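Local coordinates for periplasmic binding protein (Roseiflexus sp. RS-1, PDB 5GJ3) that binds heme in the periplasm, here two heme molecules at once, and probably delivers it to a bacterial heme-uptake transporter, at residues L22-G25 and E26-V29; P115-G118 and E119-A122; L244-G247 and P248-Q252. All coordinates share one frame; numbering follows the deposited sequence.

Contact 1: residues L22-G25 and E26-V29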
# COMPACT_ATOMS: atom_id res chain seq x y z
N LEU A 22 -11.26 1.57 12.85
CA LEU A 22 -12.63 1.28 13.28
C LEU A 22 -12.82 1.51 14.80
O LEU A 22 -13.93 1.38 15.33
CB LEU A 22 -13.02 -0.18 12.91
CG LEU A 22 -13.30 -0.48 11.44
CD1 LEU A 22 -13.31 -1.99 11.13
CD2 LEU A 22 -14.61 0.18 10.96
N GLY A 23 -11.74 1.80 15.51
CA GLY A 23 -11.84 2.03 16.93
C GLY A 23 -11.53 0.84 17.84
O GLY A 23 -11.75 0.93 19.06
N MET A 24 -10.95 -0.25 17.30
CA MET A 24 -10.86 -1.54 18.02
C MET A 24 -9.42 -1.92 18.27
O MET A 24 -9.08 -3.09 18.56
CB MET A 24 -11.54 -2.63 17.20
CG MET A 24 -13.00 -2.35 16.89
SD MET A 24 -14.04 -2.45 18.35
CE MET A 24 -14.07 -4.22 18.70
N GLY A 25 -8.55 -0.92 18.14
CA GLY A 25 -7.14 -1.16 18.28
C GLY A 25 -6.77 -1.69 19.66
O GLY A 25 -5.83 -2.49 19.78
N GLU A 26 -7.51 -1.33 20.71
CA GLU A 26 -7.07 -1.85 22.02
C GLU A 26 -7.17 -3.38 22.12
O GLU A 26 -6.56 -3.97 23.00
CB GLU A 26 -7.83 -1.20 23.19
CG GLU A 26 -9.19 -1.84 23.37
CD GLU A 26 -10.18 -0.92 24.07
OE1 GLU A 26 -10.44 0.19 23.54
OE2 GLU A 26 -10.70 -1.34 25.14
N TYR A 27 -7.90 -4.04 21.20
CA TYR A 27 -8.02 -5.51 21.24
C TYR A 27 -6.97 -6.25 20.46
O TYR A 27 -6.99 -7.49 20.47
CB TYR A 27 -9.39 -5.97 20.78
CG TYR A 27 -10.46 -5.29 21.57
CD1 TYR A 27 -10.70 -5.62 22.92
CD2 TYR A 27 -11.23 -4.27 20.99
CE1 TYR A 27 -11.70 -4.96 23.65
CE2 TYR A 27 -12.21 -3.60 21.71
CZ TYR A 27 -12.45 -3.94 23.04
OH TYR A 27 -13.43 -3.23 23.71
N VAL A 28 -6.04 -5.52 19.84
CA VAL A 28 -5.04 -6.19 19.01
C VAL A 28 -3.88 -6.60 19.93
O VAL A 28 -3.36 -5.77 20.65
CB VAL A 28 -4.53 -5.33 17.80
CG1 VAL A 28 -3.42 -6.07 17.04
CG2 VAL A 28 -5.67 -4.89 16.88
N VAL A 29 -3.49 -7.87 19.89
CA VAL A 29 -2.41 -8.38 20.73
C VAL A 29 -1.15 -8.77 19.97
O VAL A 29 -0.09 -9.05 20.59
CB VAL A 29 -2.86 -9.58 21.64
CG1 VAL A 29 -4.04 -9.21 22.54
CG2 VAL A 29 -3.14 -10.87 20.85
O HOH W 1 -9.76 0.24 20.76
O HOH W 2 -3.37 -3.01 20.93
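Met-24 meets Tyr-27 because both side chains leave the backbone with CG anti to the carbonyl carbon (chi1 -58° and -54°), and Met-24 then bends twice more toward the ring. The result is a Met-aromatic contact beside a short 3-10 turn, on the way from helix 13-21 into strand 28-31 of the parallel sheet. Met-24 CE touches the ring at CE2 of Tyr-27, 3.6 Å away, with Met-24 running obliquely past the ring. Met-24 SD lies 5.2 Å from the centroid of the Tyr-27 ring and well off its normal. One face of that ring is taken by the CG of its neighbour Glu-26. Two backbone bonds close the turn: Tyr-27 N to Met-24 O at 3.0 Å, and Val-28 N to Gly-25 O, also 3.0 Å. Beyond the turn, Ile-19 of helix 13-21 packs on Met-24 and Val-28, while Tyr-27 bonds through its backbone to Ile-8 in strand 8-10. Gly-23, with positive phi, ends the preceding helix in a Schellman motif. Its carbonyl is tied to the turn by a water, which accepts from Glu-26 N and donates to Glu-26 OE1 and, at 2.7 Å, to Gly-23 O.

Contact 2: residues P115-G118 and E119-A122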
# COMPACT_ATOMS: atom_id res chain seq x y z
N PRO A 115 -20.90 -3.81 12.19
CA PRO A 115 -21.13 -3.48 10.74
C PRO A 115 -21.50 -2.01 10.46
O PRO A 115 -21.26 -1.48 9.33
CB PRO A 115 -22.32 -4.39 10.37
CG PRO A 115 -23.05 -4.56 11.71
CD PRO A 115 -21.92 -4.77 12.67
N GLN A 116 -22.09 -1.36 11.46
CA GLN A 116 -22.49 0.07 11.34
C GLN A 116 -21.28 0.99 11.34
O GLN A 116 -21.21 1.89 10.54
CB GLN A 116 -23.46 0.51 12.45
CG GLN A 116 -24.68 1.24 11.92
CD GLN A 116 -25.41 0.44 10.84
OE1 GLN A 116 -25.65 -0.76 10.99
NE2 GLN A 116 -25.76 1.11 9.73
N ARG A 117 -20.37 0.82 12.28
CA ARG A 117 -19.10 1.52 12.23
C ARG A 117 -18.42 1.27 10.87
O ARG A 117 -17.84 2.19 10.29
CB ARG A 117 -18.18 1.08 13.36
CG ARG A 117 -18.55 1.59 14.74
CD ARG A 117 -17.41 1.34 15.71
NE ARG A 117 -17.71 1.93 17.01
CZ ARG A 117 -17.10 2.99 17.54
NH1 ARG A 117 -17.52 3.42 18.71
NH2 ARG A 117 -16.07 3.60 16.93
N GLY A 118 -18.48 0.03 10.36
CA GLY A 118 -17.88 -0.31 9.05
C GLY A 118 -18.51 0.45 7.89
O GLY A 118 -17.81 0.93 6.99
N GLU A 119 -19.84 0.54 7.87
CA GLU A 119 -20.52 1.35 6.81
C GLU A 119 -20.14 2.83 6.85
O GLU A 119 -19.91 3.43 5.81
CB GLU A 119 -22.05 1.22 6.86
CG GLU A 119 -22.53 -0.18 6.56
CD GLU A 119 -21.96 -0.73 5.27
OE1 GLU A 119 -22.27 -0.18 4.20
OE2 GLU A 119 -21.19 -1.71 5.30
N ARG A 120 -20.03 3.38 8.06
CA ARG A 120 -19.57 4.74 8.27
C ARG A 120 -18.11 4.91 7.77
O ARG A 120 -17.86 5.82 7.01
CB ARG A 120 -19.71 5.09 9.77
CG ARG A 120 -19.60 6.56 10.15
CD ARG A 120 -19.09 6.74 11.60
NE ARG A 120 -19.93 6.08 12.62
CZ ARG A 120 -19.51 5.67 13.82
NH1 ARG A 120 -18.24 5.82 14.20
NH2 ARG A 120 -20.36 5.08 14.66
N LEU A 121 -17.15 4.08 8.19
CA LEU A 121 -15.78 4.16 7.63
C LEU A 121 -15.70 3.97 6.09
O LEU A 121 -15.00 4.74 5.41
CB LEU A 121 -14.85 3.19 8.35
CG LEU A 121 -13.36 3.36 8.06
CD1 LEU A 121 -12.91 4.81 8.30
CD2 LEU A 121 -12.53 2.37 8.86
N ALA A 122 -16.38 2.96 5.53
CA ALA A 122 -16.35 2.71 4.08
C ALA A 122 -16.91 3.92 3.29
O ALA A 122 -16.34 4.29 2.28
CB ALA A 122 -17.13 1.47 3.68
O HOH W 3 -19.88 -2.77 7.50
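Glu-119 folds back over the carbonyl of Pro-115, one turn back, at the start of helix 115-136. Its CG comes within 3.3 Å of Pro-115 O. The same carbonyl takes the backbone bond from Glu-119 N at 2.9 Å. A water completes the link: it donates to Pro-115 O at 2.6 Å and to Glu-119 OE2 at 2.8 Å. Pro-115 O is therefore gripped by a peptide N-H and a water, and the carboxylate is tied to the start of its own helix. The bend at chi2 of Glu-119 (-52°) turns the carboxylate back toward this water. The other oxygen, OE1, makes a salt bridge with Arg-106 of helix 100-111, which probably helps to keep the group negatively charged.

Elsewhere on the helix, Arg-117 and Arg-120 run side by side and point the same way. NH2 of Arg-120 lies 3.9 Å from CG of Arg-117. The guanidinium planes are turned 59° apart, and NH1 of Arg-120 sits over one face of the Arg-117 group. With Arg-117 NH2 and Arg-120 NH1 4.1 Å apart, the two like charges probably repel each other somewhat; both residues are exposed, and solvent probably screens them.

Behind these side chains runs the regular alpha-helical ladder. Arg-120 N bonds to Gln-116 O, Leu-121 N to Arg-117 O, and Ala-122 N to Gly-118 O. Ala-122 CB also rests 3.4 Å from Gly-118 O, on a buried part of the helix. Gly-118 and Leu-121 pack against Leu-22, just after helix 13-21. The salt bridge to Arg-106 joins this end of helix 115-136 to helix 100-111, which precedes it in the chain, while strand 28-31 begins just beyond the Leu-22 loop.

Contact 3: residues L244-G247 and P248-Q252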
# COMPACT_ATOMS: atom_id res chain seq x y z
N LEU A 244 0.36 2.13 -0.95
CA LEU A 244 0.05 0.82 -1.53
C LEU A 244 -0.90 -0.08 -0.73
O LEU A 244 -1.38 -1.10 -1.27
CB LEU A 244 1.37 0.07 -1.79
CG LEU A 244 2.33 0.74 -2.76
CD1 LEU A 244 3.59 -0.11 -2.78
CD2 LEU A 244 1.74 0.81 -4.17
N GLY A 245 -1.19 0.29 0.52
CA GLY A 245 -2.14 -0.45 1.38
C GLY A 245 -3.61 -0.63 0.95
O GLY A 245 -4.26 -1.60 1.38
N MET A 246 -4.14 0.26 0.11
CA MET A 246 -5.55 0.12 -0.30
C MET A 246 -6.47 0.02 0.94
O MET A 246 -7.32 -0.87 1.08
CB MET A 246 -5.75 -1.03 -1.29
CG MET A 246 -5.16 -0.69 -2.67
SD MET A 246 -5.94 0.74 -3.48
CE MET A 246 -5.35 0.43 -5.15
N GLY A 247 -6.23 0.94 1.86
CA GLY A 247 -6.91 0.94 3.13
C GLY A 247 -7.63 2.23 3.34
O GLY A 247 -8.00 2.88 2.37
N PRO A 248 -7.85 2.62 4.62
CA PRO A 248 -8.68 3.77 4.91
C PRO A 248 -8.08 5.11 4.41
O PRO A 248 -8.84 6.07 4.21
CB PRO A 248 -8.77 3.77 6.46
CG PRO A 248 -8.43 2.37 6.87
CD PRO A 248 -7.36 1.98 5.86
N ARG A 249 -6.76 5.16 4.21
CA ARG A 249 -6.09 6.38 3.73
C ARG A 249 -5.94 6.49 2.22
O ARG A 249 -5.25 7.39 1.72
CB ARG A 249 -4.73 6.55 4.44
CG ARG A 249 -4.90 6.88 5.94
CD ARG A 249 -3.51 7.01 6.58
NE ARG A 249 -2.83 5.71 6.53
CZ ARG A 249 -1.52 5.50 6.59
NH1 ARG A 249 -0.66 6.51 6.65
NH2 ARG A 249 -1.05 4.28 6.51
N THR A 250 -6.64 5.62 1.48
CA THR A 250 -6.49 5.55 0.03
C THR A 250 -6.83 6.86 -0.67
O THR A 250 -6.10 7.30 -1.55
CB THR A 250 -7.34 4.41 -0.58
OG1 THR A 250 -6.85 3.18 -0.03
CG2 THR A 250 -7.14 4.34 -2.14
N GLY A 251 -7.96 7.48 -0.26
CA GLY A 251 -8.38 8.76 -0.73
C GLY A 251 -7.36 9.86 -0.41
O GLY A 251 -7.15 10.75 -1.21
N GLN A 252 -6.74 9.80 0.75
CA GLN A 252 -5.75 10.82 1.11
C GLN A 252 -4.52 10.64 0.21
O GLN A 252 -3.94 11.60 -0.23
CB GLN A 252 -5.37 10.69 2.59
CG GLN A 252 -6.55 11.01 3.53
CD GLN A 252 -6.34 10.43 4.92
OE1 GLN A 252 -5.20 10.30 5.37
NE2 GLN A 252 -7.41 10.02 5.56
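Thr-250 points its CB toward Gly-247 and splits its two branches between two neighbours. OG1 takes the carbonyl of Gly-247, and CG2 goes to the sulfur of Met-246. The motif is a type I beta turn, Gly-247 to Thr-250, which leads into helix 250-267 with Arg-249 at the N-cap position. Gly-247 O accepts two bonds from the one residue: Thr-250 N at 3.2 Å and Thr-250 OG1 at 2.7 Å. Both donors reach it from the same face of the carbonyl plane, but N stands high above the plane (53°) and OG1 is tilted less (26°). Thr-250 sets OG1 beside its own backbone N (chi1 -62°), which puts both donors within reach of one oxygen. A valine in place of Thr-250 would probably leave the buried Gly-247 O with the longer N-H bond alone from this residue and make the turn less firmly closed.

Met-246 lies at a slant to Thr-250, its chain bent at chi2. Helix 164-171 covers this side, with Met-168 touching both side chains. Pro-248 packs on helices 13-21 and 115-136, and Arg-249 forms a salt bridge with Glu-17 and a cation-pi contact with Tyr-37. Just before the turn, Gly-245 touches one heme and Leu-244 the other, so the turn joins the ligand site to the long C-terminal helix. The apolar side of the contact is a single approach, Met-246 SD to Thr-250 CG2 at 4.0 Å.

Contact 3 is the buried one, its centre about 7 Å from the centre of the chain and next to the hemes. The centres of contacts 1 and 2 lie farther out, each about 21 Å from that same point, and both contacts are only partly buried. These two touch through Leu-22. Contact 3 touches neither, but helices 13-21 and 115-136 both reach its Pro-248 and so connect all three regions. The chemistry follows the place. Contact 1 uses a sulfur-ring approach and water, contact 2 combines charged side chains with water, and contact 3 closes its turn through a hydroxyl and a peptide N-H.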